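Local coordinates for protein pumilio homolog 23 (Arabidopsis thaliana, PDB 5WZJ) that binds RNA sequence-specifically through packed Pumilio repeats, recognising an 18S rRNA sequence, and probably regulates translation and mRNA stability, at residues A[398-403]-A[452-457]; A[435-438]-A[443-446]; A[461-466]-A[470-475]; A[491-496]-A[521-526]. All coordinates share one frame; numbering follows the deposited sequence.

The four contacts lie in the C-terminal part of the right-handed Pumilio superhelix, on one side of the chain's centre. Contact 2 is nested within the chain loop closed by contact 1, and both use helix 445-453; contact 3 follows and shares helix 456-463 with contact 1, and contact 4 comes last. Centres of contacts 1 and 3 are about 11 Å apart, whereas contacts 2 and 4, with centres about 26 Å apart, do not touch. F437 of contact 2 packs on V471 of contact 3, and K491 of contact 4 bonds to backbone carbonyls of contact 1. Contact 3 carries the RNA-reading side chains; the others pack helices and their connecting turns, their nearest atoms about 9 to 11 Å from the RNA.

Contact 1: residues A[398-403]-A[452-457]; sequences ILPRLL and TSMKAE
M454 reaches L399, P400 and L403 with CG anti to its own carbonyl carbon (chi1 -74°), an extended second torsion, and a turn at the third (chi3 54°) that swings CE out of line with the chain. This single thioether bridges two parts of the all-helical Pumilio superhelix: helix 398-403 and the short link between helix 445-453 and helix 456-463, at the start of Pumilio repeat 7. The sulfur sits against the first turn of helix 398-403, with SD of M454 4.0 Å from CB of L399 and 4.3 Å from CD of the P400 ring. Because of the bend, the methyl runs on to the next turn, where CE of M454 lies 4.2 Å from CD1 of L403. L399 and L403 stand one helical turn apart, tied by the backbone bond from L403 N to L399 O, and thus present neighbouring apolar surfaces to one side chain. The contact is buried and entirely apolar. W419 also touches M454, while L399 and L403 turn further surface to L433 of helix 427-436 and V471 of helix 468-477. The backbone of the link is held separately: NZ of K491 donates hydrogen bonds to O of T452 and O of M454.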
# COMPACT_ATOMS: atom_id res chain seq x y z
N ILE A 398 -18.92 -23.00 1.09
CA ILE A 398 -17.75 -22.29 0.57
C ILE A 398 -17.65 -20.89 1.18
O ILE A 398 -16.55 -20.45 1.55
CB ILE A 398 -17.76 -22.28 -0.97
CG1 ILE A 398 -16.54 -21.53 -1.52
CG2 ILE A 398 -19.02 -21.66 -1.49
CD1 ILE A 398 -15.22 -22.17 -1.12
N LEU A 399 -18.78 -20.19 1.33
CA LEU A 399 -18.72 -18.84 1.88
C LEU A 399 -18.26 -18.83 3.32
O LEU A 399 -17.27 -18.13 3.64
CB LEU A 399 -20.06 -18.12 1.69
CG LEU A 399 -20.03 -16.86 0.82
CD1 LEU A 399 -19.04 -15.82 1.36
CD2 LEU A 399 -19.71 -17.22 -0.64
N PRO A 400 -18.89 -19.55 4.27
CA PRO A 400 -18.38 -19.54 5.65
C PRO A 400 -16.92 -19.91 5.77
O PRO A 400 -16.19 -19.31 6.57
CB PRO A 400 -19.27 -20.57 6.37
CG PRO A 400 -20.52 -20.62 5.58
CD PRO A 400 -20.10 -20.39 4.14
N ARG A 401 -16.46 -20.90 5.00
CA ARG A 401 -15.07 -21.32 5.13
C ARG A 401 -14.11 -20.25 4.64
O ARG A 401 -13.03 -20.10 5.21
CB ARG A 401 -14.86 -22.64 4.40
CG ARG A 401 -15.64 -23.81 5.02
CD ARG A 401 -15.49 -25.08 4.24
NE ARG A 401 -16.25 -26.17 4.86
CZ ARG A 401 -16.14 -27.45 4.51
NH1 ARG A 401 -15.28 -27.82 3.56
NH2 ARG A 401 -16.87 -28.37 5.13
N LEU A 402 -14.47 -19.50 3.60
CA LEU A 402 -13.58 -18.45 3.14
C LEU A 402 -13.63 -17.22 4.05
O LEU A 402 -12.60 -16.58 4.28
CB LEU A 402 -13.92 -18.05 1.70
CG LEU A 402 -13.37 -18.98 0.61
CD1 LEU A 402 -14.03 -18.68 -0.72
CD2 LEU A 402 -11.86 -18.87 0.49
N LEU A 403 -14.82 -16.89 4.57
CA LEU A 403 -14.91 -15.81 5.55
C LEU A 403 -14.02 -16.05 6.77
O LEU A 403 -13.50 -15.09 7.35
CB LEU A 403 -16.36 -15.63 6.01
CG LEU A 403 -17.35 -15.12 4.96
CD1 LEU A 403 -18.76 -15.25 5.53
CD2 LEU A 403 -17.01 -13.66 4.57
N THR A 452 -26.21 -16.65 -0.46
CA THR A 452 -27.63 -16.36 -0.25
C THR A 452 -28.35 -17.45 0.54
O THR A 452 -29.47 -17.21 1.00
CB THR A 452 -28.38 -16.15 -1.57
OG1 THR A 452 -28.28 -17.33 -2.37
CG2 THR A 452 -27.81 -14.95 -2.32
N SER A 453 -27.73 -18.63 0.69
CA SER A 453 -28.29 -19.71 1.52
C SER A 453 -27.98 -19.55 2.99
O SER A 453 -28.65 -20.19 3.81
CB SER A 453 -27.75 -21.08 1.09
OG SER A 453 -28.24 -21.43 -0.18
N MET A 454 -26.96 -18.78 3.35
CA MET A 454 -26.56 -18.68 4.75
C MET A 454 -27.74 -18.20 5.59
O MET A 454 -28.53 -17.36 5.15
CB MET A 454 -25.37 -17.72 4.92
CG MET A 454 -24.03 -18.30 4.44
SD MET A 454 -22.74 -17.03 4.38
CE MET A 454 -22.80 -16.37 6.04
N LYS A 455 -27.86 -18.75 6.79
CA LYS A 455 -29.01 -18.41 7.61
C LYS A 455 -28.86 -16.99 8.15
O LYS A 455 -27.76 -16.42 8.18
CB LYS A 455 -29.18 -19.41 8.76
CG LYS A 455 -27.99 -19.48 9.71
CD LYS A 455 -28.20 -20.57 10.75
CE LYS A 455 -26.99 -20.72 11.65
NZ LYS A 455 -27.18 -21.78 12.69
N ALA A 456 -29.99 -16.42 8.57
CA ALA A 456 -30.06 -15.01 8.92
C ALA A 456 -28.98 -14.62 9.93
O ALA A 456 -28.32 -13.59 9.77
CB ALA A 456 -31.45 -14.67 9.47
N GLU A 457 -28.76 -15.46 10.95
CA GLU A 457 -27.81 -15.04 11.98
C GLU A 457 -26.38 -15.00 11.44
O GLU A 457 -25.60 -14.11 11.83
CB GLU A 457 -27.92 -15.95 13.20
CG GLU A 457 -27.61 -17.39 12.96
CD GLU A 457 -27.77 -18.21 14.22
OE1 GLU A 457 -26.89 -18.11 15.11
OE2 GLU A 457 -28.80 -18.93 14.33

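Contact 2: residues A[435-438]-A[443-446]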
# COMPACT_ATOMS: atom_id res chain seq x y z
N GLY A 435 -13.28 -10.10 -4.82
CA GLY A 435 -12.91 -10.30 -6.21
C GLY A 435 -13.82 -11.30 -6.90
O GLY A 435 -14.18 -11.12 -8.07
N ILE A 436 -14.20 -12.38 -6.19
CA ILE A 436 -15.12 -13.38 -6.74
C ILE A 436 -16.38 -12.71 -7.25
O ILE A 436 -16.85 -12.99 -8.37
CB ILE A 436 -15.44 -14.45 -5.67
CG1 ILE A 436 -14.24 -15.39 -5.48
CG2 ILE A 436 -16.73 -15.24 -6.01
CD1 ILE A 436 -14.06 -16.36 -6.62
N PHE A 437 -16.95 -11.80 -6.47
CA PHE A 437 -18.24 -11.24 -6.85
C PHE A 437 -18.14 -10.19 -7.95
O PHE A 437 -19.17 -9.63 -8.34
CB PHE A 437 -18.97 -10.71 -5.61
CG PHE A 437 -19.55 -11.82 -4.77
CD1 PHE A 437 -20.52 -12.66 -5.30
CD2 PHE A 437 -19.08 -12.07 -3.48
CE1 PHE A 437 -21.03 -13.73 -4.57
CE2 PHE A 437 -19.59 -13.14 -2.73
CZ PHE A 437 -20.57 -13.97 -3.27
N LYS A 438 -16.95 -9.96 -8.48
CA LYS A 438 -16.82 -9.15 -9.69
C LYS A 438 -16.85 -9.99 -10.96
O LYS A 438 -17.00 -9.41 -12.05
CB LYS A 438 -15.55 -8.30 -9.61
CG LYS A 438 -15.69 -7.14 -8.62
CD LYS A 438 -14.37 -6.45 -8.34
CE LYS A 438 -13.78 -5.85 -9.60
NZ LYS A 438 -12.35 -5.48 -9.40
N HIS A 443 -19.83 -17.62 -13.72
CA HIS A 443 -18.63 -18.28 -13.23
C HIS A 443 -18.68 -18.59 -11.75
O HIS A 443 -17.79 -19.29 -11.25
CB HIS A 443 -17.39 -17.43 -13.51
CG HIS A 443 -17.16 -17.16 -14.97
ND1 HIS A 443 -17.34 -18.13 -15.93
CD2 HIS A 443 -16.79 -16.04 -15.63
CE1 HIS A 443 -17.08 -17.62 -17.12
NE2 HIS A 443 -16.74 -16.35 -16.96
N ILE A 444 -19.68 -18.08 -11.03
CA ILE A 444 -19.60 -18.08 -9.57
C ILE A 444 -20.92 -18.53 -8.96
O ILE A 444 -21.25 -18.14 -7.83
CB ILE A 444 -19.21 -16.68 -9.05
CG1 ILE A 444 -20.23 -15.65 -9.52
CG2 ILE A 444 -17.80 -16.31 -9.54
CD1 ILE A 444 -20.12 -14.29 -8.84
N GLN A 445 -21.69 -19.36 -9.68
CA GLN A 445 -22.94 -19.86 -9.11
C GLN A 445 -22.77 -20.52 -7.74
O GLN A 445 -23.59 -20.25 -6.85
CB GLN A 445 -23.62 -20.80 -10.11
CG GLN A 445 -24.21 -20.04 -11.31
CD GLN A 445 -25.32 -19.08 -10.90
OE1 GLN A 445 -26.36 -19.52 -10.41
NE2 GLN A 445 -25.10 -17.77 -11.07
N PRO A 446 -21.74 -21.34 -7.48
CA PRO A 446 -21.59 -21.89 -6.13
C PRO A 446 -21.44 -20.82 -5.06
O PRO A 446 -21.91 -21.01 -3.93
CB PRO A 446 -20.33 -22.76 -6.23
CG PRO A 446 -20.15 -23.03 -7.69
CD PRO A 446 -20.70 -21.85 -8.40
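I444 fills the angle between I436 and F437, and almost every atom of its side chain beyond CA finds a partner there. CB comes first, 4.2 Å from CG2 of I436. The branch methyl continues the same encounter, CG2 of I444 lying 3.8 Å from CG2 of I436 as the two side chains run alongside each other, pointing opposite ways. CG1 sits between the backbone N and the carbonyl carbon (chi1 58°), and from there the extended second torsion brings the tip up to the F437 ring. CD1 of I444 ends 3.9 Å from CD1 of F437, an oblique approach. The same CD1 also rests against the main chain: CG2 and CD1 of I444 both lean on the carbonyl O of I436 from one side, each 3.6 Å from it. Cut back to an alanine, this position would probably lose the touch of CD1 on CD1 of F437 and open a gap beside CG2 of I436. C381 of helix 377-388 packs on I444 as well, and Y447 on I436 and F437. I444 occupies the N-cap position of helix 445-453, and I436 is the last residue of helix 427-436, so the contact closes a buried helix-loop-helix junction of the alpha-helical Pumilio superhelix.

Contact 3: residues A[461-466]-A[470-475]. With nucleotides of chain B.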
# COMPACT_ATOMS: atom_id res chain seq x y z
N GLU A 461 -24.19 -11.59 11.21
CA GLU A 461 -22.83 -11.58 11.74
C GLU A 461 -21.82 -11.14 10.69
O GLU A 461 -20.87 -10.41 11.00
CB GLU A 461 -22.46 -12.97 12.27
CG GLU A 461 -23.18 -13.35 13.53
CD GLU A 461 -22.73 -12.53 14.72
OE1 GLU A 461 -21.72 -12.92 15.35
OE2 GLU A 461 -23.38 -11.50 15.01
N THR A 462 -22.00 -11.57 9.44
CA THR A 462 -21.11 -11.16 8.36
C THR A 462 -21.20 -9.66 8.13
O THR A 462 -20.18 -8.97 7.99
CB THR A 462 -21.44 -11.91 7.07
OG1 THR A 462 -21.41 -13.33 7.32
CG2 THR A 462 -20.44 -11.55 5.94
N ALA A 463 -22.42 -9.12 8.12
CA ALA A 463 -22.61 -7.69 7.88
C ALA A 463 -21.99 -6.85 8.99
O ALA A 463 -21.54 -5.73 8.74
CB ALA A 463 -24.10 -7.38 7.76
N LYS A 464 -21.97 -7.37 10.22
CA LYS A 464 -21.39 -6.64 11.34
C LYS A 464 -19.88 -6.72 11.39
O LYS A 464 -19.27 -6.13 12.28
CB LYS A 464 -21.95 -7.18 12.66
CG LYS A 464 -23.47 -7.02 12.80
CD LYS A 464 -23.97 -7.60 14.11
CE LYS A 464 -25.49 -7.70 14.08
NZ LYS A 464 -26.06 -8.29 15.33
N ASP A 465 -19.25 -7.44 10.47
CA ASP A 465 -17.80 -7.59 10.43
C ASP A 465 -17.25 -6.61 9.41
O ASP A 465 -17.78 -6.50 8.30
CB ASP A 465 -17.41 -9.02 10.07
CG ASP A 465 -15.90 -9.24 10.07
OD1 ASP A 465 -15.23 -8.85 9.09
OD2 ASP A 465 -15.39 -9.80 11.06
N SER A 466 -16.18 -5.89 9.78
CA SER A 466 -15.65 -4.85 8.90
C SER A 466 -15.04 -5.41 7.62
O SER A 466 -14.91 -4.67 6.63
CB SER A 466 -14.63 -3.99 9.65
OG SER A 466 -13.54 -4.79 10.11
N ARG A 470 -17.78 -5.99 3.49
CA ARG A 470 -17.31 -5.77 2.12
C ARG A 470 -17.72 -6.90 1.18
O ARG A 470 -17.97 -6.66 -0.01
CB ARG A 470 -15.79 -5.61 2.11
CG ARG A 470 -15.28 -4.52 3.04
CD ARG A 470 -15.65 -3.14 2.53
NE ARG A 470 -14.73 -2.14 3.06
CZ ARG A 470 -14.35 -1.04 2.41
NH1 ARG A 470 -14.82 -0.77 1.20
NH2 ARG A 470 -13.48 -0.21 2.99
N VAL A 471 -17.77 -8.13 1.68
CA VAL A 471 -18.20 -9.25 0.85
C VAL A 471 -19.66 -9.07 0.44
O VAL A 471 -20.01 -9.18 -0.74
CB VAL A 471 -17.97 -10.60 1.58
CG1 VAL A 471 -18.44 -11.78 0.71
CG2 VAL A 471 -16.49 -10.77 1.93
N ILE A 472 -20.52 -8.79 1.42
CA ILE A 472 -21.94 -8.56 1.14
C ILE A 472 -22.12 -7.42 0.12
O ILE A 472 -22.91 -7.54 -0.82
CB ILE A 472 -22.70 -8.28 2.45
CG1 ILE A 472 -22.77 -9.57 3.27
CG2 ILE A 472 -24.11 -7.72 2.17
CD1 ILE A 472 -23.40 -9.37 4.63
N GLU A 473 -21.35 -6.34 0.28
CA GLU A 473 -21.50 -5.20 -0.62
C GLU A 473 -21.04 -5.54 -2.03
O GLU A 473 -21.64 -5.09 -3.01
CB GLU A 473 -20.74 -3.98 -0.08
CG GLU A 473 -21.41 -3.35 1.14
CD GLU A 473 -20.51 -2.37 1.88
OE1 GLU A 473 -19.55 -1.84 1.27
OE2 GLU A 473 -20.76 -2.15 3.08
N ALA A 474 -19.99 -6.35 -2.15
CA ALA A 474 -19.56 -6.78 -3.48
C ALA A 474 -20.63 -7.65 -4.13
O ALA A 474 -20.88 -7.53 -5.34
CB ALA A 474 -18.22 -7.53 -3.38
N PHE A 475 -21.26 -8.54 -3.36
CA PHE A 475 -22.38 -9.32 -3.89
C PHE A 475 -23.53 -8.42 -4.34
O PHE A 475 -24.11 -8.63 -5.41
CB PHE A 475 -22.87 -10.33 -2.85
CG PHE A 475 -24.23 -10.91 -3.14
CD1 PHE A 475 -24.39 -11.84 -4.15
CD2 PHE A 475 -25.33 -10.56 -2.37
CE1 PHE A 475 -25.64 -12.40 -4.42
CE2 PHE A 475 -26.59 -11.12 -2.62
CZ PHE A 475 -26.74 -12.03 -3.66
P G B 2 -13.00 6.49 7.30
OP1 G B 2 -11.70 6.65 8.00
OP2 G B 2 -13.17 6.99 5.91
O5' G B 2 -13.30 4.93 7.30
C5' G B 2 -13.70 4.26 8.49
C4' G B 2 -13.97 2.80 8.22
O4' G B 2 -15.12 2.64 7.36
C3' G B 2 -12.86 2.04 7.51
O3' G B 2 -11.89 1.60 8.45
C2' G B 2 -13.59 0.89 6.80
O2' G B 2 -13.64 -0.26 7.64
C1' G B 2 -15.01 1.45 6.63
N9 G B 2 -15.42 1.68 5.23
C8 G B 2 -15.04 2.64 4.31
N7 G B 2 -15.66 2.52 3.16
C5 G B 2 -16.50 1.42 3.33
C6 G B 2 -17.41 0.78 2.45
O6 G B 2 -17.68 1.07 1.28
N1 G B 2 -18.05 -0.31 3.05
C2 G B 2 -17.82 -0.74 4.33
N2 G B 2 -18.53 -1.80 4.74
N3 G B 2 -16.98 -0.16 5.17
C4 G B 2 -16.36 0.90 4.60
P A B 3 -10.40 1.21 8.02
OP1 A B 3 -9.51 1.75 9.08
OP2 A B 3 -10.17 1.56 6.59
O5' A B 3 -10.38 -0.38 8.16
C5' A B 3 -10.67 -1.01 9.41
C4' A B 3 -10.68 -2.51 9.27
O4' A B 3 -11.77 -2.92 8.41
C3' A B 3 -9.44 -3.14 8.62
O3' A B 3 -8.38 -3.32 9.54
C2' A B 3 -9.98 -4.44 8.04
O2' A B 3 -10.08 -5.46 9.03
C1' A B 3 -11.40 -4.04 7.64
N9 A B 3 -11.51 -3.68 6.21
C8 A B 3 -11.74 -2.44 5.67
N7 A B 3 -11.83 -2.46 4.36
C5 A B 3 -11.65 -3.81 4.03
C6 A B 3 -11.64 -4.50 2.81
N6 A B 3 -11.80 -3.91 1.62
N1 A B 3 -11.45 -5.85 2.83
C2 A B 3 -11.28 -6.46 4.01
N3 A B 3 -11.27 -5.91 5.22
C4 A B 3 -11.46 -4.57 5.16
O HOH W 1 -15.13 -2.01 6.18
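The guanidinium of R470 lies with O of S466 at its edge, near its plane, sandwiched between two bases of the bound RNA. The purine of G2 of chain B covers one face, its C5 3.3 Å above the plane, and the adenine of A3 of chain B lies over the opposite face, each displaced from the centre of the plate. CG of R470 is 3.6 Å from O of S466, and a bend at the second torsion (chi2 -70°) then sends CD and the guanidinium in between the bases. A water accepts from NE of R470, donates to that same S466 O and bonds O2' of G2, while OG of S466 donates to the ribose O4' of A3 at 3.1 Å. The bond from NH2 of R470 to N7 of A3 is weak. One residue past I472, the carboxylate of E473 meets the Watson-Crick edge of G2 with both oxygens: N1 of G2 donates to OE1 at 2.8 Å (165°) and N2 of G2 to OE2 at 2.8 Å, as in other Pumilio repeats, where a glutamate commonly reads guanine. K511 and T508 also hold the carboxylate. Behind the RNA surface, CD1 of I472 rests 3.8 Å from CB of A463 and 3.9 Å from CG2 of T462; the I472 and T462 side chains cross at a slant, joining helix 456-463 to helix 468-477. V471 faces L399 and L403 of helix 398-403 and C430 and L433 of helix 427-436, and F475 packs on helix 445-453.

Contact 4: residues A[491-496]-A[521-526]; sequences KLRGHF and REAIAS
R493 and G494 form the corner of a type II turn, closed by H495 N to L492 O at 3.0 Å, beyond which F496 opens helix 496-501 with its CA 6.2 Å from that of I524. The positive phi of G494 (87°) suits glycine, since a beta carbon there would collide with the carbonyl O of R493. From the turn, two flat groups face the partner helix. The F496 ring presents one face to I524, whose CG1 sits almost exactly over its centre, 3.5 Å from the centroid and 6° off the normal, a CH-pi contact. The extended second torsion of I524 lays CD1 onward over the same ring, 4.0 Å from CE1 and CZ of F496. These contacts join the two ends of Pumilio repeat 8, residues 491-496 and 521-526, the latter on helix 518-530, within the helical superhelix that the repeats build. With F496 replaced by an alanine, CG1 of I524 would probably lose its aromatic face and a gap would open between the turn and this helix. At the more exposed border, R493 bends at its third torsion (chi3 65°) and brings one face of its guanidinium over A523, with NH2 3.7 Å from the methyl CB. The carboxylate of E527, in the same helix, accepts hydrogen bonds from the backbone N of G494 and of F496, and V509 and F513 of helix 503-514 touch I524.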
# COMPACT_ATOMS: atom_id res chain seq x y z
N LYS A 491 -32.99 -11.28 4.89
CA LYS A 491 -32.51 -11.93 6.11
C LYS A 491 -31.74 -10.98 7.02
O LYS A 491 -31.37 -11.38 8.12
CB LYS A 491 -31.67 -13.15 5.74
CG LYS A 491 -32.59 -14.34 5.36
CD LYS A 491 -31.82 -15.62 5.12
CE LYS A 491 -31.21 -15.64 3.73
NZ LYS A 491 -30.76 -17.04 3.41
N LEU A 492 -31.52 -9.73 6.61
CA LEU A 492 -30.97 -8.73 7.52
C LEU A 492 -32.04 -7.97 8.28
O LEU A 492 -31.70 -7.15 9.15
CB LEU A 492 -30.09 -7.74 6.76
CG LEU A 492 -28.80 -8.29 6.14
CD1 LEU A 492 -28.08 -7.21 5.36
CD2 LEU A 492 -27.88 -8.85 7.22
N ARG A 493 -33.32 -8.21 7.98
CA ARG A 493 -34.40 -7.48 8.64
C ARG A 493 -34.35 -7.69 10.14
O ARG A 493 -34.05 -8.78 10.63
CB ARG A 493 -35.77 -7.93 8.10
CG ARG A 493 -36.08 -7.42 6.70
CD ARG A 493 -37.56 -7.59 6.34
NE ARG A 493 -38.45 -6.77 7.16
CZ ARG A 493 -39.73 -6.54 6.88
NH1 ARG A 493 -40.27 -7.06 5.78
NH2 ARG A 493 -40.47 -5.78 7.68
N GLY A 494 -34.65 -6.63 10.88
CA GLY A 494 -34.49 -6.65 12.32
C GLY A 494 -33.11 -6.28 12.79
O GLY A 494 -32.91 -6.14 14.01
N HIS A 495 -32.15 -6.10 11.89
CA HIS A 495 -30.79 -5.78 12.29
C HIS A 495 -30.26 -4.52 11.65
O HIS A 495 -29.09 -4.17 11.86
CB HIS A 495 -29.85 -6.95 11.96
CG HIS A 495 -30.10 -8.16 12.80
ND1 HIS A 495 -31.00 -9.14 12.43
CD2 HIS A 495 -29.62 -8.52 14.01
CE1 HIS A 495 -31.04 -10.07 13.38
NE2 HIS A 495 -30.22 -9.71 14.35
N PHE A 496 -31.08 -3.82 10.86
CA PHE A 496 -30.56 -2.63 10.21
C PHE A 496 -30.24 -1.54 11.23
O PHE A 496 -29.31 -0.75 11.01
CB PHE A 496 -31.55 -2.14 9.16
CG PHE A 496 -31.64 -3.05 7.97
CD1 PHE A 496 -30.61 -3.09 7.03
CD2 PHE A 496 -32.73 -3.90 7.79
CE1 PHE A 496 -30.67 -3.93 5.92
CE2 PHE A 496 -32.79 -4.75 6.68
CZ PHE A 496 -31.76 -4.77 5.75
N ARG A 521 -37.30 -0.63 1.58
CA ARG A 521 -36.80 0.69 1.97
C ARG A 521 -37.54 1.22 3.18
O ARG A 521 -36.92 1.78 4.10
CB ARG A 521 -36.93 1.67 0.81
CG ARG A 521 -35.90 1.43 -0.26
CD ARG A 521 -35.92 2.52 -1.31
NE ARG A 521 -34.98 2.22 -2.37
CZ ARG A 521 -34.61 3.08 -3.31
NH1 ARG A 521 -35.11 4.32 -3.32
NH2 ARG A 521 -33.75 2.71 -4.24
N GLU A 522 -38.86 1.04 3.21
CA GLU A 522 -39.64 1.47 4.35
C GLU A 522 -39.27 0.68 5.60
O GLU A 522 -39.17 1.26 6.70
CB GLU A 522 -41.13 1.34 4.05
CG GLU A 522 -41.99 1.86 5.16
CD GLU A 522 -43.43 2.06 4.74
OE1 GLU A 522 -43.79 1.70 3.60
OE2 GLU A 522 -44.19 2.59 5.58
N ALA A 523 -39.08 -0.63 5.47
CA ALA A 523 -38.67 -1.43 6.62
C ALA A 523 -37.32 -0.97 7.18
O ALA A 523 -37.17 -0.82 8.39
CB ALA A 523 -38.63 -2.91 6.25
N ILE A 524 -36.35 -0.72 6.30
CA ILE A 524 -35.05 -0.22 6.75
C ILE A 524 -35.21 1.15 7.42
O ILE A 524 -34.62 1.42 8.47
CB ILE A 524 -34.06 -0.14 5.58
CG1 ILE A 524 -33.67 -1.54 5.09
CG2 ILE A 524 -32.80 0.66 5.99
CD1 ILE A 524 -33.01 -1.52 3.72
N ALA A 525 -35.99 2.04 6.80
CA ALA A 525 -36.17 3.38 7.35
C ALA A 525 -36.82 3.31 8.72
O ALA A 525 -36.45 4.04 9.65
CB ALA A 525 -37.00 4.23 6.39
N SER A 526 -37.79 2.41 8.87
CA SER A 526 -38.46 2.21 10.15
C SER A 526 -37.48 1.74 11.22
O SER A 526 -37.56 2.16 12.39
CB SER A 526 -39.60 1.21 9.96
OG SER A 526 -40.31 0.99 11.16